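Local coordinates for 432aa long hypothetical deoxyribodipyrimidine photolyase (Sulfolobus tokodaii, PDB 2E0I), which probably repairs cyclobutane pyrimidine dimers in DNA using light, and carries two FAD molecules, one of them proposed to be a novel light-harvesting cofactor, at residues A[78-83]-A[107-112]; A[133-138]-A[251-256]; A[205-210]-A[372-377]. One frame throughout, in Å; residues are numbered along the deposited sequence.

Contact 1 (A[78-83]-A[107-112]); sequences EAEKVV and DEKIRK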
loop_
_atom_site.group_PDB
_atom_site.type_symbol
_atom_site.label_atom_id
_atom_site.label_comp_id
_atom_site.label_asym_id
_atom_site.label_seq_id
_atom_site.Cartn_x
_atom_site.Cartn_y
_atom_site.Cartn_z
ATOM N N GLU A 78 -16.401 15.623 -3.512
ATOM C CA GLU A 78 -15.469 15.711 -2.399
ATOM C C GLU A 78 -16.233 15.387 -1.120
ATOM O O GLU A 78 -17.282 15.962 -0.854
ATOM C CB GLU A 78 -14.862 17.117 -2.328
ATOM C CG GLU A 78 -14.070 17.506 -3.581
ATOM C CD GLU A 78 -13.390 18.862 -3.464
ATOM O OE1 GLU A 78 -12.918 19.375 -4.503
ATOM O OE2 GLU A 78 -13.324 19.414 -2.338
ATOM N N ALA A 79 -15.705 14.453 -0.337
ATOM C CA ALA A 79 -16.338 14.026 0.905
ATOM C C ALA A 79 -17.065 15.124 1.684
ATOM O O ALA A 79 -18.269 15.016 1.926
ATOM C CB ALA A 79 -15.310 13.366 1.794
ATOM N N GLU A 80 -16.341 16.167 2.088
ATOM C CA GLU A 80 -16.954 17.254 2.848
ATOM C C GLU A 80 -18.163 17.875 2.136
ATOM O O GLU A 80 -19.202 18.107 2.762
ATOM C CB GLU A 80 -15.915 18.347 3.184
ATOM C CG GLU A 80 -15.011 18.779 2.031
ATOM C CD GLU A 80 -13.780 17.903 1.916
ATOM O OE1 GLU A 80 -13.935 16.661 1.903
ATOM O OE2 GLU A 80 -12.657 18.459 1.840
ATOM N N LYS A 81 -18.036 18.139 0.839
ATOM C CA LYS A 81 -19.141 18.717 0.086
ATOM C C LYS A 81 -20.322 17.757 -0.049
ATOM O O LYS A 81 -21.468 18.185 -0.034
ATOM C CB LYS A 81 -18.660 19.165 -1.293
ATOM C CG LYS A 81 -17.680 20.310 -1.219
ATOM C CD LYS A 81 -17.106 20.660 -2.571
ATOM C CE LYS A 81 -16.025 21.712 -2.390
ATOM N NZ LYS A 81 -15.042 21.736 -3.515
ATOM N N VAL A 82 -20.047 16.461 -0.175
ATOM C CA VAL A 82 -21.112 15.478 -0.296
ATOM C C VAL A 82 -21.951 15.436 0.964
ATOM O O VAL A 82 -23.175 15.511 0.896
ATOM C CB VAL A 82 -20.558 14.081 -0.551
ATOM C CG1 VAL A 82 -21.676 13.044 -0.435
ATOM C CG2 VAL A 82 -19.924 14.036 -1.922
ATOM N N VAL A 83 -21.290 15.302 2.110
ATOM C CA VAL A 83 -21.973 15.264 3.405
ATOM C C VAL A 83 -22.874 16.476 3.469
ATOM O O VAL A 83 -24.070 16.379 3.762
ATOM C CB VAL A 83 -20.961 15.356 4.574
ATOM C CG1 VAL A 83 -21.687 15.583 5.895
ATOM C CG2 VAL A 83 -20.124 14.089 4.630
ATOM N N ASP A 107 -11.431 14.939 7.236
ATOM C CA ASP A 107 -12.289 14.658 8.363
ATOM C C ASP A 107 -12.550 15.933 9.162
ATOM O O ASP A 107 -13.632 16.122 9.725
ATOM C CB ASP A 107 -11.665 13.548 9.207
ATOM C CG ASP A 107 -11.759 12.184 8.519
ATOM O OD1 ASP A 107 -11.791 12.154 7.270
ATOM O OD2 ASP A 107 -11.794 11.138 9.211
ATOM N N GLU A 108 -11.575 16.828 9.194
ATOM C CA GLU A 108 -11.791 18.081 9.900
ATOM C C GLU A 108 -12.927 18.830 9.210
ATOM O O GLU A 108 -13.820 19.374 9.865
ATOM C CB GLU A 108 -10.532 18.939 9.877
ATOM C CG GLU A 108 -9.348 18.266 10.512
ATOM C CD GLU A 108 -8.158 19.192 10.628
ATOM O OE1 GLU A 108 -7.904 19.947 9.659
ATOM O OE2 GLU A 108 -7.470 19.157 11.679
ATOM N N LYS A 109 -12.895 18.850 7.882
ATOM C CA LYS A 109 -13.932 19.538 7.156
ATOM C C LYS A 109 -15.263 18.854 7.377
ATOM O O LYS A 109 -16.278 19.526 7.540
ATOM C CB LYS A 109 -13.603 19.616 5.663
ATOM C CG LYS A 109 -12.303 20.361 5.381
ATOM C CD LYS A 109 -12.193 20.838 3.938
ATOM C CE LYS A 109 -10.727 21.021 3.505
ATOM N NZ LYS A 109 -10.028 19.702 3.238
ATOM N N ILE A 110 -15.286 17.526 7.396
ATOM C CA ILE A 110 -16.565 16.850 7.612
ATOM C C ILE A 110 -17.071 17.184 9.016
ATOM O O ILE A 110 -18.277 17.329 9.236
ATOM C CB ILE A 110 -16.459 15.308 7.455
ATOM C CG1 ILE A 110 -16.050 14.955 6.024
ATOM C CG2 ILE A 110 -17.806 14.660 7.767
ATOM C CD1 ILE A 110 -15.799 13.469 5.800
ATOM N N ARG A 111 -16.140 17.318 9.961
ATOM C CA ARG A 111 -16.508 17.642 11.328
ATOM C C ARG A 111 -17.150 19.024 11.383
ATOM O O ARG A 111 -18.209 19.201 11.989
ATOM C CB ARG A 111 -15.293 17.589 12.243
ATOM C CG ARG A 111 -15.655 17.827 13.689
ATOM C CD ARG A 111 -14.493 17.556 14.605
ATOM N NE ARG A 111 -14.166 16.134 14.674
ATOM C CZ ARG A 111 -14.975 15.195 15.165
ATOM N NH1 ARG A 111 -16.175 15.528 15.631
ATOM N NH2 ARG A 111 -14.583 13.922 15.198
ATOM N N LYS A 112 -16.519 20.003 10.747
ATOM C CA LYS A 112 -17.084 21.346 10.709
ATOM C C LYS A 112 -18.508 21.330 10.131
ATOM O O LYS A 112 -19.433 21.879 10.718
ATOM C CB LYS A 112 -16.204 22.261 9.871
ATOM C CG LYS A 112 -15.001 22.804 10.612
ATOM C CD LYS A 112 -14.343 23.941 9.825
ATOM C CE LYS A 112 -15.389 24.913 9.215
ATOM N NZ LYS A 112 -16.490 25.318 10.166
#

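Contact 2 (A[133-138]-A[251-256]); sequences SLFHHR and TLLAYY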
loop_
_atom_site.group_PDB
_atom_site.type_symbol
_atom_site.label_atom_id
_atom_site.label_comp_id
_atom_site.label_asym_id
_atom_site.label_seq_id
_atom_site.Cartn_x
_atom_site.Cartn_y
_atom_site.Cartn_z
ATOM N N SER A 133 -1.560 6.068 20.650
ATOM C CA SER A 133 -0.913 6.777 21.748
ATOM C C SER A 133 0.406 6.100 22.126
ATOM O O SER A 133 1.313 6.744 22.655
ATOM C CB SER A 133 -1.820 6.806 22.968
ATOM O OG SER A 133 -1.894 5.521 23.544
ATOM N N LEU A 134 0.504 4.805 21.841
ATOM C CA LEU A 134 1.696 4.022 22.159
ATOM C C LEU A 134 2.929 4.284 21.303
ATOM O O LEU A 134 3.955 3.647 21.516
ATOM C CB LEU A 134 1.392 2.528 22.068
ATOM C CG LEU A 134 0.271 1.952 22.919
ATOM C CD1 LEU A 134 0.180 0.448 22.681
ATOM C CD2 LEU A 134 0.545 2.253 24.377
ATOM N N PHE A 135 2.856 5.191 20.337
ATOM C CA PHE A 135 4.029 5.423 19.509
ATOM C C PHE A 135 4.943 6.531 20.031
ATOM O O PHE A 135 4.480 7.626 20.371
ATOM C CB PHE A 135 3.624 5.746 18.077
ATOM C CG PHE A 135 4.785 5.811 17.129
ATOM C CD1 PHE A 135 5.333 4.646 16.604
ATOM C CD2 PHE A 135 5.367 7.032 16.799
ATOM C CE1 PHE A 135 6.453 4.701 15.763
ATOM C CE2 PHE A 135 6.481 7.098 15.964
ATOM C CZ PHE A 135 7.025 5.935 15.446
ATOM N N HIS A 136 6.241 6.237 20.077
ATOM C CA HIS A 136 7.258 7.182 20.541
ATOM C C HIS A 136 8.618 6.533 20.336
ATOM O O HIS A 136 9.511 6.672 21.180
ATOM C CB HIS A 136 7.072 7.512 22.041
ATOM C CG HIS A 136 7.099 6.313 22.954
ATOM N ND1 HIS A 136 5.977 5.852 23.617
ATOM C CD2 HIS A 136 8.110 5.478 23.306
ATOM C CE1 HIS A 136 6.293 4.787 24.333
ATOM N NE2 HIS A 136 7.582 4.539 24.161
ATOM N N HIS A 137 8.788 5.829 19.217
ATOM C CA HIS A 137 10.047 5.124 18.980
ATOM C C HIS A 137 10.901 5.540 17.782
ATOM O O HIS A 137 10.387 5.915 16.722
ATOM C CB HIS A 137 9.760 3.626 18.909
ATOM C CG HIS A 137 8.852 3.138 19.992
ATOM N ND1 HIS A 137 7.513 3.466 20.039
ATOM C CD2 HIS A 137 9.090 2.363 21.078
ATOM C CE1 HIS A 137 6.966 2.912 21.106
ATOM N NE2 HIS A 137 7.901 2.238 21.753
ATOM N N ARG A 138 12.220 5.442 17.966
ATOM C CA ARG A 138 13.183 5.813 16.930
ATOM C C ARG A 138 13.176 4.836 15.760
ATOM O O ARG A 138 13.018 5.231 14.606
ATOM C CB ARG A 138 14.609 5.899 17.517
ATOM C CG ARG A 138 15.158 4.580 18.092
ATOM C CD ARG A 138 16.608 4.707 18.621
ATOM N NE ARG A 138 17.090 3.476 19.268
ATOM C CZ ARG A 138 16.621 2.970 20.415
ATOM N NH1 ARG A 138 17.132 1.844 20.901
ATOM N NH2 ARG A 138 15.650 3.585 21.088
ATOM N N THR A 251 2.942 3.667 9.312
ATOM C CA THR A 251 1.737 4.491 9.355
ATOM C C THR A 251 1.870 5.534 10.464
ATOM O O THR A 251 1.673 6.730 10.227
ATOM C CB THR A 251 0.486 3.626 9.637
ATOM O OG1 THR A 251 0.249 2.769 8.517
ATOM C CG2 THR A 251 -0.738 4.492 9.908
ATOM N N LEU A 252 2.200 5.069 11.673
ATOM C CA LEU A 252 2.368 5.941 12.833
ATOM C C LEU A 252 3.548 6.888 12.640
ATOM O O LEU A 252 3.494 8.055 13.022
ATOM C CB LEU A 252 2.560 5.093 14.090
ATOM C CG LEU A 252 1.285 4.390 14.559
ATOM C CD1 LEU A 252 1.587 3.555 15.780
ATOM C CD2 LEU A 252 0.214 5.421 14.881
ATOM N N LEU A 253 4.619 6.386 12.042
ATOM C CA LEU A 253 5.767 7.229 11.787
ATOM C C LEU A 253 5.278 8.443 10.995
ATOM O O LEU A 253 5.552 9.585 11.347
ATOM C CB LEU A 253 6.807 6.469 10.975
ATOM C CG LEU A 253 8.122 7.220 10.770
ATOM C CD1 LEU A 253 8.819 7.392 12.110
ATOM C CD2 LEU A 253 9.016 6.430 9.840
ATOM N N ALA A 254 4.530 8.183 9.930
ATOM C CA ALA A 254 4.013 9.250 9.084
ATOM C C ALA A 254 2.987 10.091 9.816
ATOM O O ALA A 254 2.915 11.302 9.634
ATOM C CB ALA A 254 3.395 8.666 7.821
ATOM N N TYR A 255 2.183 9.454 10.647
ATOM C CA TYR A 255 1.168 10.191 11.369
ATOM C C TYR A 255 1.777 11.266 12.270
ATOM O O TYR A 255 1.243 12.374 12.366
ATOM C CB TYR A 255 0.334 9.230 12.205
ATOM C CG TYR A 255 -0.709 9.910 13.030
ATOM C CD1 TYR A 255 -1.716 10.648 12.430
ATOM C CD2 TYR A 255 -0.694 9.808 14.422
ATOM C CE1 TYR A 255 -2.704 11.276 13.198
ATOM C CE2 TYR A 255 -1.673 10.430 15.210
ATOM C CZ TYR A 255 -2.680 11.164 14.593
ATOM O OH TYR A 255 -3.650 11.784 15.359
ATOM N N TYR A 256 2.890 10.938 12.919
ATOM C CA TYR A 256 3.548 11.865 13.823
ATOM C C TYR A 256 4.620 12.732 13.168
ATOM O O TYR A 256 5.187 13.610 13.818
ATOM C CB TYR A 256 4.141 11.088 15.003
ATOM C CG TYR A 256 3.101 10.586 15.989
ATOM C CD1 TYR A 256 2.347 11.482 16.762
ATOM C CD2 TYR A 256 2.881 9.222 16.164
ATOM C CE1 TYR A 256 1.410 11.034 17.678
ATOM C CE2 TYR A 256 1.940 8.763 17.085
ATOM C CZ TYR A 256 1.210 9.676 17.833
ATOM O OH TYR A 256 0.256 9.225 18.707
#

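Contact 3 (A[205-210]-A[372-377]); sequences RDYPAE and EKFDPE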
loop_
_atom_site.group_PDB
_atom_site.type_symbol
_atom_site.label_atom_id
_atom_site.label_comp_id
_atom_site.label_asym_id
_atom_site.label_seq_id
_atom_site.Cartn_x
_atom_site.Cartn_y
_atom_site.Cartn_z
ATOM N N ARG A 205 10.601 -16.481 1.733
ATOM C CA ARG A 205 9.803 -15.423 1.140
ATOM C C ARG A 205 10.595 -14.473 0.253
ATOM O O ARG A 205 10.009 -13.648 -0.443
ATOM C CB ARG A 205 9.077 -14.635 2.235
ATOM C CG ARG A 205 9.928 -13.632 2.990
ATOM C CD ARG A 205 9.086 -12.866 4.006
ATOM N NE ARG A 205 9.241 -13.428 5.340
ATOM C CZ ARG A 205 10.225 -13.111 6.175
ATOM N NH1 ARG A 205 11.139 -12.225 5.821
ATOM N NH2 ARG A 205 10.312 -13.697 7.358
ATOM N N ASP A 206 11.917 -14.590 0.261
ATOM C CA ASP A 206 12.757 -13.708 -0.545
ATOM C C ASP A 206 12.889 -14.156 -1.986
ATOM O O ASP A 206 13.153 -13.350 -2.866
ATOM C CB ASP A 206 14.153 -13.603 0.060
ATOM C CG ASP A 206 14.164 -12.863 1.383
ATOM O OD1 ASP A 206 14.105 -11.612 1.362
ATOM O OD2 ASP A 206 14.220 -13.535 2.444
ATOM N N TYR A 207 12.705 -15.442 -2.233
ATOM C CA TYR A 207 12.838 -15.968 -3.576
ATOM C C TYR A 207 11.574 -15.722 -4.388
ATOM O O TYR A 207 10.546 -16.351 -4.166
ATOM C CB TYR A 207 13.164 -17.450 -3.482
ATOM C CG TYR A 207 14.385 -17.698 -2.628
ATOM C CD1 TYR A 207 15.646 -17.861 -3.200
ATOM C CD2 TYR A 207 14.292 -17.701 -1.237
ATOM C CE1 TYR A 207 16.786 -18.016 -2.404
ATOM C CE2 TYR A 207 15.422 -17.852 -0.436
ATOM C CZ TYR A 207 16.663 -18.007 -1.024
ATOM O OH TYR A 207 17.776 -18.125 -0.220
ATOM N N PRO A 208 11.644 -14.788 -5.350
ATOM C CA PRO A 208 10.524 -14.422 -6.216
ATOM C C PRO A 208 9.989 -15.587 -7.021
ATOM O O PRO A 208 8.787 -15.720 -7.181
ATOM C CB PRO A 208 11.112 -13.345 -7.126
ATOM C CG PRO A 208 12.261 -12.814 -6.364
ATOM C CD PRO A 208 12.850 -14.033 -5.728
ATOM N N ALA A 209 10.880 -16.423 -7.542
ATOM C CA ALA A 209 10.458 -17.558 -8.351
ATOM C C ALA A 209 9.538 -18.480 -7.558
ATOM O O ALA A 209 8.560 -19.008 -8.087
ATOM C CB ALA A 209 11.666 -18.316 -8.850
ATOM N N GLU A 210 9.853 -18.682 -6.286
ATOM C CA GLU A 210 9.021 -19.520 -5.434
ATOM C C GLU A 210 7.736 -18.743 -5.135
ATOM O O GLU A 210 7.585 -17.596 -5.556
ATOM C CB GLU A 210 9.788 -19.880 -4.155
ATOM C CG GLU A 210 10.943 -20.837 -4.442
ATOM C CD GLU A 210 11.872 -21.065 -3.259
ATOM O OE1 GLU A 210 11.380 -21.423 -2.162
ATOM O OE2 GLU A 210 13.103 -20.902 -3.436
ATOM N N GLU A 372 21.877 -13.422 -8.133
ATOM C CA GLU A 372 22.303 -14.813 -8.133
ATOM C C GLU A 372 21.882 -15.614 -6.911
ATOM O O GLU A 372 21.744 -16.833 -6.986
ATOM C CB GLU A 372 23.817 -14.882 -8.297
ATOM C CG GLU A 372 24.349 -16.286 -8.438
ATOM C CD GLU A 372 25.722 -16.316 -9.069
ATOM O OE1 GLU A 372 25.845 -15.849 -10.224
ATOM O OE2 GLU A 372 26.675 -16.802 -8.419
ATOM N N LYS A 373 21.671 -14.938 -5.790
ATOM C CA LYS A 373 21.269 -15.635 -4.580
ATOM C C LYS A 373 19.777 -15.935 -4.520
ATOM O O LYS A 373 19.381 -17.043 -4.140
ATOM C CB LYS A 373 21.656 -14.833 -3.341
ATOM C CG LYS A 373 21.198 -15.498 -2.061
ATOM C CD LYS A 373 21.616 -14.732 -0.829
ATOM C CE LYS A 373 21.223 -15.508 0.417
ATOM N NZ LYS A 373 21.675 -14.811 1.648
ATOM N N PHE A 374 18.956 -14.954 -4.899
ATOM C CA PHE A 374 17.507 -15.107 -4.838
ATOM C C PHE A 374 16.807 -15.596 -6.084
ATOM O O PHE A 374 15.590 -15.750 -6.084
ATOM C CB PHE A 374 16.881 -13.806 -4.356
ATOM C CG PHE A 374 17.308 -13.428 -2.977
ATOM C CD1 PHE A 374 17.020 -14.261 -1.898
ATOM C CD2 PHE A 374 18.046 -12.271 -2.753
ATOM C CE1 PHE A 374 17.464 -13.949 -0.616
ATOM C CE2 PHE A 374 18.497 -11.948 -1.471
ATOM C CZ PHE A 374 18.206 -12.788 -0.401
ATOM N N ASP A 375 17.565 -15.838 -7.146
ATOM C CA ASP A 375 17.002 -16.367 -8.381
ATOM C C ASP A 375 18.114 -17.163 -9.057
ATOM O O ASP A 375 18.499 -16.882 -10.193
ATOM C CB ASP A 375 16.522 -15.243 -9.300
ATOM C CG ASP A 375 15.496 -15.724 -10.326
ATOM O OD1 ASP A 375 15.309 -15.025 -11.350
ATOM O OD2 ASP A 375 14.869 -16.792 -10.104
ATOM N N PRO A 376 18.639 -18.179 -8.357
ATOM C CA PRO A 376 19.717 -19.046 -8.839
ATOM C C PRO A 376 19.481 -19.684 -10.208
ATOM O O PRO A 376 20.413 -19.852 -10.989
ATOM C CB PRO A 376 19.837 -20.083 -7.727
ATOM C CG PRO A 376 18.450 -20.200 -7.243
ATOM C CD PRO A 376 18.039 -18.755 -7.142
ATOM N N GLU A 377 18.235 -20.035 -10.496
ATOM C CA GLU A 377 17.902 -20.669 -11.762
ATOM C C GLU A 377 17.439 -19.631 -12.766
ATOM O O GLU A 377 17.127 -19.960 -13.906
ATOM C CB GLU A 377 16.785 -21.690 -11.548
ATOM C CG GLU A 377 16.771 -22.316 -10.157
ATOM C CD GLU A 377 18.020 -23.133 -9.863
ATOM O OE1 GLU A 377 19.137 -22.652 -10.169
ATOM O OE2 GLU A 377 17.886 -24.253 -9.315
#

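Contact 1 (A[78-83]-A[107-112])
A79, E80 and V83 meet K109 and I110 where two helices of the photolyase α/β domain, a parallel-sheet fold of the HUP clan, run nearly side by side. The axes of 79-83 and 107-112 approach to 8.7 Å and run 19° from parallel. I110 supplies the apolar part through two branches. Its CD1 rests on A79 CB at 4.0 Å, while its CG2 touches V83 CG2 at 3.9 Å, with the two branched side chains crossing at about a right angle. Between these touches, I110 CG1 lies 4.0 Å from E80 CA, against the backbone of the other helix. E80 and K109 form the polar part. K109 CB approaches E80 CB, and K109 NZ bonds E80 OE2 at 3.2 Å in a salt bridge almost in line with the C-O bond. With chi1 at 46°, E80 CG stands between the backbone N and the carbonyl carbon, 4.0 Å from both K109 CB and K109 CD. E80 OE2 also pairs with R38 NH1, so two positive groups converge on this oxygen, which would be expected to stabilise its negative charge. Helix 79-86 leads from the edge strand 73-76 toward strand 92-96, and helix 101-115 leads on from there to the other edge strand, 120-124; A79 also touches R106 and V83 touches V113, extending the packing along helix 101-115.

Contact 2 (A[133-138]-A[251-256])
F135 reaches from the loop after strand 120-124 onto L252, L253 and Y256 of helix 238-256, joining the α/β domain to the FAD-binding domain. The CB of F135 points at the helix, and CG is anti to the backbone N (chi1 -172°). One face of the ring receives L252 CB in a CH-pi contact, 4.1 Å from the ring centroid and displaced toward the rim. Over the centre of the opposite face sits the backbone N of H137, so the phenyl group is sandwiched between the helix and its own following chain. L252 CG is anti to the carbonyl carbon (chi1 -72°), and beyond it CD1 touches F135 CB at 3.8 Å. At the far end of the ring, F135 CZ meets L253 CD1 at 4.1 Å. Y256 approaches differently: its ring plane is only 8° from that of F135, but the two rings meet rim to rim rather than stacking, with centroids 5.7 Å apart. Y256 CD2 and CE2 lie beside F135 CD2 and CB. The phenol oxygen of Y256 comes near the backbone of S133 and hydrogen-bonds the carbonyl oxygen of K132, tying Y256 to the backbone just before S133. A second bond joins Y255 OH to K132 NZ. The side chains facing each other are thus apolar or aromatic, and the contact between the segments rests on shape and dispersion, to which the neighbouring K132 adds a polar tie.

Contact 3 (A[205-210]-A[372-377])
Y207 and F374 form a T-shaped aromatic pair in the helical, FAD-binding part of the photolyase, where the loop before helix 217-221 packs on the C-terminal part of helix 367-374 and the turn after it. The loop segment starts at R205, which touches the bound FAD and pairs with E239 and E243; this places the contact beside the FAD pocket. D206 follows, its side chain running alongside that of F374, with its CB 3.4 Å from F374 CE1 in an oblique approach. The D206 carboxylate and the phenyl ring are turned 34° from each other, and OD1 forms a salt bridge with R310, a residue whose side chain F374 also touches. At Y207 the edge of the F374 ring is directed at the face of the tyrosine, with centroids 5.2 Å apart and planes at 67°. F374 CD1 stands over that face, nearer the rim than the middle, and is 3.8 Å from Y207 CE1. The carbonyl oxygen of K373 lies close to the plane of the tyrosine ring, at its CE1 edge, and R204 adds a cation-pi contact to the same ring. P208 comes next, with its CD against the F374 carbonyl oxygen at 3.3 Å, while its ring also touches N308, V311 and F380. A209 then directs its methyl group at D375, whose carboxylate is held by the backbone N of F380 at OD2 and that of I381 at OD1. E210 closes the segment with a salt bridge to R204, and its backbone N makes a weak hydrogen bond, 3.2 Å long, to Y207 O.

Contact 1 belongs to the sheet-bearing domain and contact 3 to the helical part, on opposite sides of the chain's centre with their own centres about 47 Å apart; contact 2 joins the two domains. Contact 1 is the most buried and unites two regular helices, whereas contacts 2 and 3 are partly buried and set a loop against a helix or a helix and the chain after it. The three share no helix, although strand 120-124 follows helix 101-115 of contact 1 and leads to the loop of contact 2. A salt bridge crosses contact 1 beside aliphatic packing, but in the other two aromatic rings do the joining. Contact 3 alone includes a residue touching FAD.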